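Local coordinates for acetyl-CoA hydrolase/transferase family protein (Porphyromonas gingivalis, PDB 2NVV) that probably hydrolyses acetyl-CoA or transfers CoA between acetate and other carboxylic acids, as a zinc-binding member of the acetyl-CoA hydrolase/transferase family, at residues R183-G195 / R331-L345. Numbering follows the deposited sequence.
Sequences RELPVYTPSDRIG and RPQEYSNNPEIVRRL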
loop_
_atom_site.group_PDB
_atom_site.type_symbol
_atom_site.label_atom_id
_atom_site.label_comp_id
_atom_site.label_asym_id
_atom_site.label_seq_id
_atom_site.Cartn_x
_atom_site.Cartn_y
_atom_site.Cartn_z
ATOM N N ARG A 183 -3.347 -19.658 7.245
ATOM C CA ARG A 183 -2.394 -19.679 8.345
ATOM C C ARG A 183 -1.265 -18.714 7.963
ATOM O O ARG A 183 -1.319 -18.072 6.914
ATOM C CB ARG A 183 -1.826 -21.084 8.530
ATOM C CG ARG A 183 -2.870 -22.152 8.770
ATOM C CD ARG A 183 -3.652 -21.896 10.032
ATOM N NE ARG A 183 -2.818 -21.984 11.226
ATOM C CZ ARG A 183 -3.257 -21.726 12.458
ATOM N NH1 ARG A 183 -4.520 -21.357 12.647
ATOM N NH2 ARG A 183 -2.442 -21.850 13.499
ATOM N N GLU A 184 -0.241 -18.606 8.795
ATOM C CA GLU A 184 0.855 -17.705 8.476
ATOM C C GLU A 184 1.750 -18.319 7.402
ATOM O O GLU A 184 1.728 -19.528 7.179
ATOM C CB GLU A 184 1.671 -17.388 9.739
ATOM C CG GLU A 184 2.721 -18.424 10.147
ATOM C CD GLU A 184 2.142 -19.738 10.639
ATOM O OE1 GLU A 184 0.946 -19.777 11.016
ATOM O OE2 GLU A 184 2.900 -20.733 10.667
ATOM N N LEU A 185 2.518 -17.475 6.722
ATOM C CA LEU A 185 3.451 -17.930 5.695
ATOM C C LEU A 185 4.782 -18.032 6.445
ATOM O O LEU A 185 5.463 -17.040 6.648
ATOM C CB LEU A 185 3.538 -16.890 4.581
ATOM C CG LEU A 185 2.202 -16.304 4.121
ATOM C CD1 LEU A 185 2.473 -15.243 3.090
ATOM C CD2 LEU A 185 1.303 -17.395 3.563
ATOM N N PRO A 186 5.158 -19.251 6.861
ATOM C CA PRO A 186 6.375 -19.575 7.611
ATOM C C PRO A 186 7.777 -19.237 7.089
ATOM O O PRO A 186 8.669 -20.087 7.124
ATOM C CB PRO A 186 6.208 -21.067 7.896
ATOM C CG PRO A 186 5.484 -21.554 6.703
ATOM C CD PRO A 186 4.440 -20.484 6.484
ATOM N N VAL A 187 7.990 -18.014 6.624
ATOM C CA VAL A 187 9.322 -17.639 6.188
ATOM C C VAL A 187 9.797 -16.535 7.119
ATOM O O VAL A 187 9.223 -15.444 7.169
ATOM C CB VAL A 187 9.360 -17.186 4.694
ATOM C CG1 VAL A 187 8.198 -16.299 4.394
ATOM C CG2 VAL A 187 10.654 -16.443 4.390
ATOM N N TYR A 188 10.836 -16.852 7.888
ATOM C CA TYR A 188 11.410 -15.925 8.854
ATOM C C TYR A 188 12.828 -15.518 8.448
ATOM O O TYR A 188 13.453 -14.659 9.073
ATOM C CB TYR A 188 11.410 -16.590 10.229
ATOM C CG TYR A 188 10.050 -17.156 10.581
ATOM C CD1 TYR A 188 9.043 -16.338 11.089
ATOM C CD2 TYR A 188 9.741 -18.487 10.312
ATOM C CE1 TYR A 188 7.752 -16.831 11.311
ATOM C CE2 TYR A 188 8.461 -18.987 10.528
ATOM C CZ TYR A 188 7.470 -18.152 11.023
ATOM O OH TYR A 188 6.192 -18.639 11.203
ATOM N N THR A 189 13.312 -16.139 7.380
ATOM C CA THR A 189 14.637 -15.888 6.830
ATOM C C THR A 189 14.463 -15.950 5.318
ATOM O O THR A 189 13.635 -16.711 4.817
ATOM C CB THR A 189 15.624 -16.985 7.286
ATOM O OG1 THR A 189 15.916 -16.808 8.678
ATOM C CG2 THR A 189 16.899 -16.944 6.480
ATOM N N PRO A 190 15.237 -15.151 4.564
ATOM C CA PRO A 190 15.052 -15.219 3.116
ATOM C C PRO A 190 15.314 -16.576 2.460
ATOM O O PRO A 190 14.906 -16.793 1.323
ATOM C CB PRO A 190 15.962 -14.103 2.592
ATOM C CG PRO A 190 16.976 -13.939 3.654
ATOM C CD PRO A 190 16.197 -14.095 4.923
ATOM N N SER A 191 15.949 -17.502 3.175
ATOM C CA SER A 191 16.245 -18.816 2.602
ATOM C C SER A 191 15.374 -19.950 3.136
ATOM O O SER A 191 15.673 -21.120 2.918
ATOM C CB SER A 191 17.710 -19.172 2.833
ATOM O OG SER A 191 17.982 -19.307 4.215
ATOM N N ASP A 192 14.293 -19.607 3.824
ATOM C CA ASP A 192 13.411 -20.625 4.378
ATOM C C ASP A 192 12.513 -21.271 3.333
ATOM O O ASP A 192 11.904 -20.582 2.511
ATOM C CB ASP A 192 12.534 -20.041 5.495
ATOM C CG ASP A 192 13.313 -19.746 6.758
ATOM O OD1 ASP A 192 14.500 -20.129 6.838
ATOM O OD2 ASP A 192 12.725 -19.136 7.674
ATOM N N ARG A 193 12.444 -22.600 3.374
ATOM C CA ARG A 193 11.601 -23.369 2.470
ATOM C C ARG A 193 10.275 -23.689 3.166
ATOM O O ARG A 193 10.251 -24.147 4.314
ATOM C CB ARG A 193 12.289 -24.676 2.074
ATOM C CG ARG A 193 13.482 -24.512 1.155
ATOM C CD ARG A 193 13.735 -25.807 0.407
ATOM N NE ARG A 193 14.630 -25.628 -0.731
ATOM C CZ ARG A 193 15.926 -25.341 -0.619
ATOM N NH1 ARG A 193 16.465 -25.203 0.588
ATOM N NH2 ARG A 193 16.683 -25.191 -1.706
ATOM N N ILE A 194 9.166 -23.453 2.475
ATOM C CA ILE A 194 7.872 -23.743 3.057
ATOM C C ILE A 194 6.992 -24.579 2.133
ATOM O O ILE A 194 5.905 -24.985 2.519
ATOM C CB ILE A 194 7.141 -22.433 3.445
ATOM C CG1 ILE A 194 6.844 -21.591 2.194
ATOM C CG2 ILE A 194 8.010 -21.634 4.413
ATOM C CD1 ILE A 194 6.163 -20.276 2.501
ATOM N N GLY A 195 7.473 -24.857 0.926
ATOM C CA GLY A 195 6.697 -25.653 -0.013
ATOM C C GLY A 195 7.428 -26.863 -0.581
ATOM O O GLY A 195 8.213 -27.503 0.116
ATOM N N ARG A 331 10.600 -18.488 -5.861
ATOM C CA ARG A 331 9.261 -18.628 -5.297
ATOM C C ARG A 331 8.189 -17.997 -6.190
ATOM O O ARG A 331 8.492 -17.216 -7.101
ATOM C CB ARG A 331 9.196 -17.940 -3.930
ATOM C CG ARG A 331 10.345 -18.231 -2.971
ATOM C CD ARG A 331 10.310 -17.222 -1.832
ATOM N NE ARG A 331 11.415 -17.356 -0.885
ATOM C CZ ARG A 331 11.449 -18.251 0.099
ATOM N NH1 ARG A 331 12.494 -18.304 0.917
ATOM N NH2 ARG A 331 10.434 -19.095 0.271
ATOM N N PRO A 332 6.913 -18.343 -5.945
ATOM C CA PRO A 332 5.835 -17.763 -6.752
ATOM C C PRO A 332 5.790 -16.318 -6.287
ATOM O O PRO A 332 6.152 -16.044 -5.157
ATOM C CB PRO A 332 4.605 -18.550 -6.302
ATOM C CG PRO A 332 5.178 -19.862 -5.823
ATOM C CD PRO A 332 6.389 -19.399 -5.061
ATOM N N GLN A 333 5.354 -15.398 -7.140
ATOM C CA GLN A 333 5.307 -13.983 -6.767
ATOM C C GLN A 333 4.377 -13.746 -5.576
ATOM O O GLN A 333 4.440 -12.712 -4.903
ATOM C CB GLN A 333 4.877 -13.136 -7.972
ATOM C CG GLN A 333 3.480 -13.416 -8.490
ATOM C CD GLN A 333 3.294 -12.918 -9.912
ATOM O OE1 GLN A 333 3.936 -13.417 -10.839
ATOM N NE2 GLN A 333 2.426 -11.932 -10.094
ATOM N N GLU A 334 3.516 -14.716 -5.303
ATOM C CA GLU A 334 2.615 -14.597 -4.172
ATOM C C GLU A 334 3.445 -14.576 -2.903
ATOM O O GLU A 334 3.053 -13.988 -1.905
ATOM C CB GLU A 334 1.635 -15.771 -4.139
ATOM C CG GLU A 334 0.926 -15.947 -2.808
ATOM C CD GLU A 334 -0.379 -16.715 -2.927
ATOM O OE1 GLU A 334 -0.444 -17.693 -3.707
ATOM O OE2 GLU A 334 -1.340 -16.338 -2.224
ATOM N N TYR A 335 4.602 -15.224 -2.954
ATOM C CA TYR A 335 5.506 -15.272 -1.808
ATOM C C TYR A 335 6.702 -14.338 -1.927
ATOM O O TYR A 335 7.048 -13.665 -0.970
ATOM C CB TYR A 335 5.997 -16.689 -1.583
ATOM C CG TYR A 335 4.920 -17.609 -1.071
ATOM C CD1 TYR A 335 4.031 -18.239 -1.945
ATOM C CD2 TYR A 335 4.774 -17.832 0.300
ATOM C CE1 TYR A 335 3.027 -19.068 -1.463
ATOM C CE2 TYR A 335 3.775 -18.652 0.790
ATOM C CZ TYR A 335 2.906 -19.270 -0.089
ATOM O OH TYR A 335 1.926 -20.089 0.421
ATOM N N SER A 336 7.331 -14.287 -3.095
ATOM C CA SER A 336 8.480 -13.414 -3.292
ATOM C C SER A 336 8.143 -11.930 -3.050
ATOM O O SER A 336 9.005 -11.149 -2.641
ATOM C CB SER A 336 9.056 -13.598 -4.706
ATOM O OG SER A 336 8.188 -13.087 -5.704
ATOM N N ASN A 337 6.892 -11.556 -3.290
ATOM C CA ASN A 337 6.443 -10.170 -3.125
ATOM C C ASN A 337 5.441 -10.006 -1.998
ATOM O O ASN A 337 4.768 -8.991 -1.917
ATOM C CB ASN A 337 5.767 -9.675 -4.412
ATOM C CG ASN A 337 6.701 -9.648 -5.596
ATOM O OD1 ASN A 337 7.584 -10.497 -5.734
ATOM N ND2 ASN A 337 6.502 -8.674 -6.470
ATOM N N ASN A 338 5.349 -10.987 -1.117
ATOM C CA ASN A 338 4.361 -10.920 -0.053
ATOM C C ASN A 338 4.576 -9.860 1.025
ATOM O O ASN A 338 5.625 -9.797 1.654
ATOM C CB ASN A 338 4.214 -12.296 0.600
ATOM C CG ASN A 338 2.913 -12.436 1.364
ATOM O OD1 ASN A 338 2.754 -11.885 2.454
ATOM N ND2 ASN A 338 1.968 -13.159 0.787
ATOM N N PRO A 339 3.567 -9.004 1.244
ATOM C CA PRO A 339 3.614 -7.937 2.249
ATOM C C PRO A 339 3.993 -8.477 3.626
ATOM O O PRO A 339 4.806 -7.895 4.331
ATOM C CB PRO A 339 2.191 -7.382 2.214
ATOM C CG PRO A 339 1.814 -7.536 0.753
ATOM C CD PRO A 339 2.331 -8.920 0.436
ATOM N N GLU A 340 3.396 -9.601 4.000
ATOM C CA GLU A 340 3.670 -10.248 5.286
ATOM C C GLU A 340 5.161 -10.582 5.437
ATOM O O GLU A 340 5.782 -10.253 6.450
ATOM C CB GLU A 340 2.841 -11.534 5.403
ATOM C CG GLU A 340 3.009 -12.302 6.706
ATOM C CD GLU A 340 2.177 -13.580 6.765
ATOM O OE1 GLU A 340 1.002 -13.557 6.359
ATOM O OE2 GLU A 340 2.694 -14.610 7.235
ATOM N N ILE A 341 5.731 -11.231 4.427
ATOM C CA ILE A 341 7.142 -11.604 4.464
ATOM C C ILE A 341 8.063 -10.391 4.406
ATOM O O ILE A 341 9.027 -10.291 5.171
ATOM C CB ILE A 341 7.535 -12.521 3.283
ATOM C CG1 ILE A 341 6.498 -13.635 3.074
ATOM C CG2 ILE A 341 8.907 -13.119 3.552
ATOM C CD1 ILE A 341 5.965 -14.239 4.350
ATOM N N VAL A 342 7.767 -9.486 3.480
ATOM C CA VAL A 342 8.552 -8.279 3.290
ATOM C C VAL A 342 8.685 -7.480 4.590
ATOM O O VAL A 342 9.791 -7.147 5.019
ATOM C CB VAL A 342 7.921 -7.390 2.191
ATOM C CG1 VAL A 342 8.669 -6.085 2.058
ATOM C CG2 VAL A 342 7.945 -8.119 0.861
ATOM N N ARG A 343 7.550 -7.189 5.217
ATOM C CA ARG A 343 7.541 -6.428 6.461
ATOM C C ARG A 343 8.144 -7.179 7.646
ATOM O O ARG A 343 8.828 -6.588 8.474
ATOM C CB ARG A 343 6.114 -5.991 6.792
ATOM C CG ARG A 343 6.011 -5.113 8.027
ATOM C CD ARG A 343 4.795 -4.210 7.977
ATOM N NE ARG A 343 4.421 -3.772 9.312
ATOM C CZ ARG A 343 3.458 -2.898 9.576
ATOM N NH1 ARG A 343 2.767 -2.343 8.590
ATOM N NH2 ARG A 343 3.156 -2.612 10.842
ATOM N N ARG A 344 7.891 -8.479 7.739
ATOM C CA ARG A 344 8.458 -9.262 8.831
ATOM C C ARG A 344 9.989 -9.306 8.763
ATOM O O ARG A 344 10.646 -9.097 9.781
ATOM C CB ARG A 344 7.929 -10.690 8.808
ATOM C CG ARG A 344 8.552 -11.598 9.875
ATOM C CD ARG A 344 8.012 -13.020 9.747
ATOM N NE ARG A 344 6.549 -13.043 9.735
ATOM C CZ ARG A 344 5.818 -13.939 9.078
ATOM N NH1 ARG A 344 6.411 -14.892 8.377
ATOM N NH2 ARG A 344 4.493 -13.874 9.111
ATOM N N LEU A 345 10.542 -9.570 7.574
ATOM C CA LEU A 345 11.992 -9.649 7.388
ATOM C C LEU A 345 12.668 -8.293 7.386
ATOM O O LEU A 345 13.886 -8.209 7.503
ATOM C CB LEU A 345 12.356 -10.347 6.075
ATOM C CG LEU A 345 11.797 -11.721 5.711
ATOM C CD1 LEU A 345 12.451 -12.167 4.416
ATOM C CD2 LEU A 345 12.071 -12.723 6.809
#
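Arg344 and Arg331, some way apart on residues 331-345, each use NH1 to hold two backbone carbonyls of the irregular loop 183-195. The loop falls in the N-terminal acetyl-CoA hydrolase/transferase family region and helices 333-336 and 339-345 in the C-terminal one, so the contact probably helps join the two halves of the CoA-transferase fold. NH1 of Arg344 lies 2.9 Å from Leu185 O and 3.1 Å from Val187 O, both close to the guanidinium plane; Val187 N and this NH1 reach Leu185 O from opposite faces of its carbonyl plane. In parallel, NH1 of Arg331 reaches Pro190 O from above the carbonyl plane, at 2.9 Å. Asp192 O is gripped end-on by both terminal nitrogens of Arg331, 2.8 Å from NH1 and 3.1 Å from NH2, while Arg331 NE bonds to Ser303 OG. The charged end of Arg344 is steadied within its own helix, where NH2 forms a salt bridge with Glu340 OE2. That same oxygen accepts Leu185 N on its syn side in a nearly straight bond (169°). A fully extended Glu340 chain, with CG anti to the backbone N (chi1 -179°), carries the carboxylate out to the loop. Tyr188 lays its CE1 over one guanidinium face of Arg344, the planes 26° apart. This corner is part of the dimer interface: Glu184 OE1 bonds to Tyr188 OH of the second subunit. Apolar groups fill the middle: Leu185 CB rests 3.6 Å from Ile341 CD1, Ile194 CD1 and Leu185 CD2 both meet CE2 of Tyr335 obliquely, and Leu345 CD2 approaches the Tyr188 carbonyl. Between the two helices, Asn337 ND2 bonds to Glu284, the predicted thioester-forming active-site residue, and Asn338 OD1 caps helix 339-345 by accepting Glu340 N.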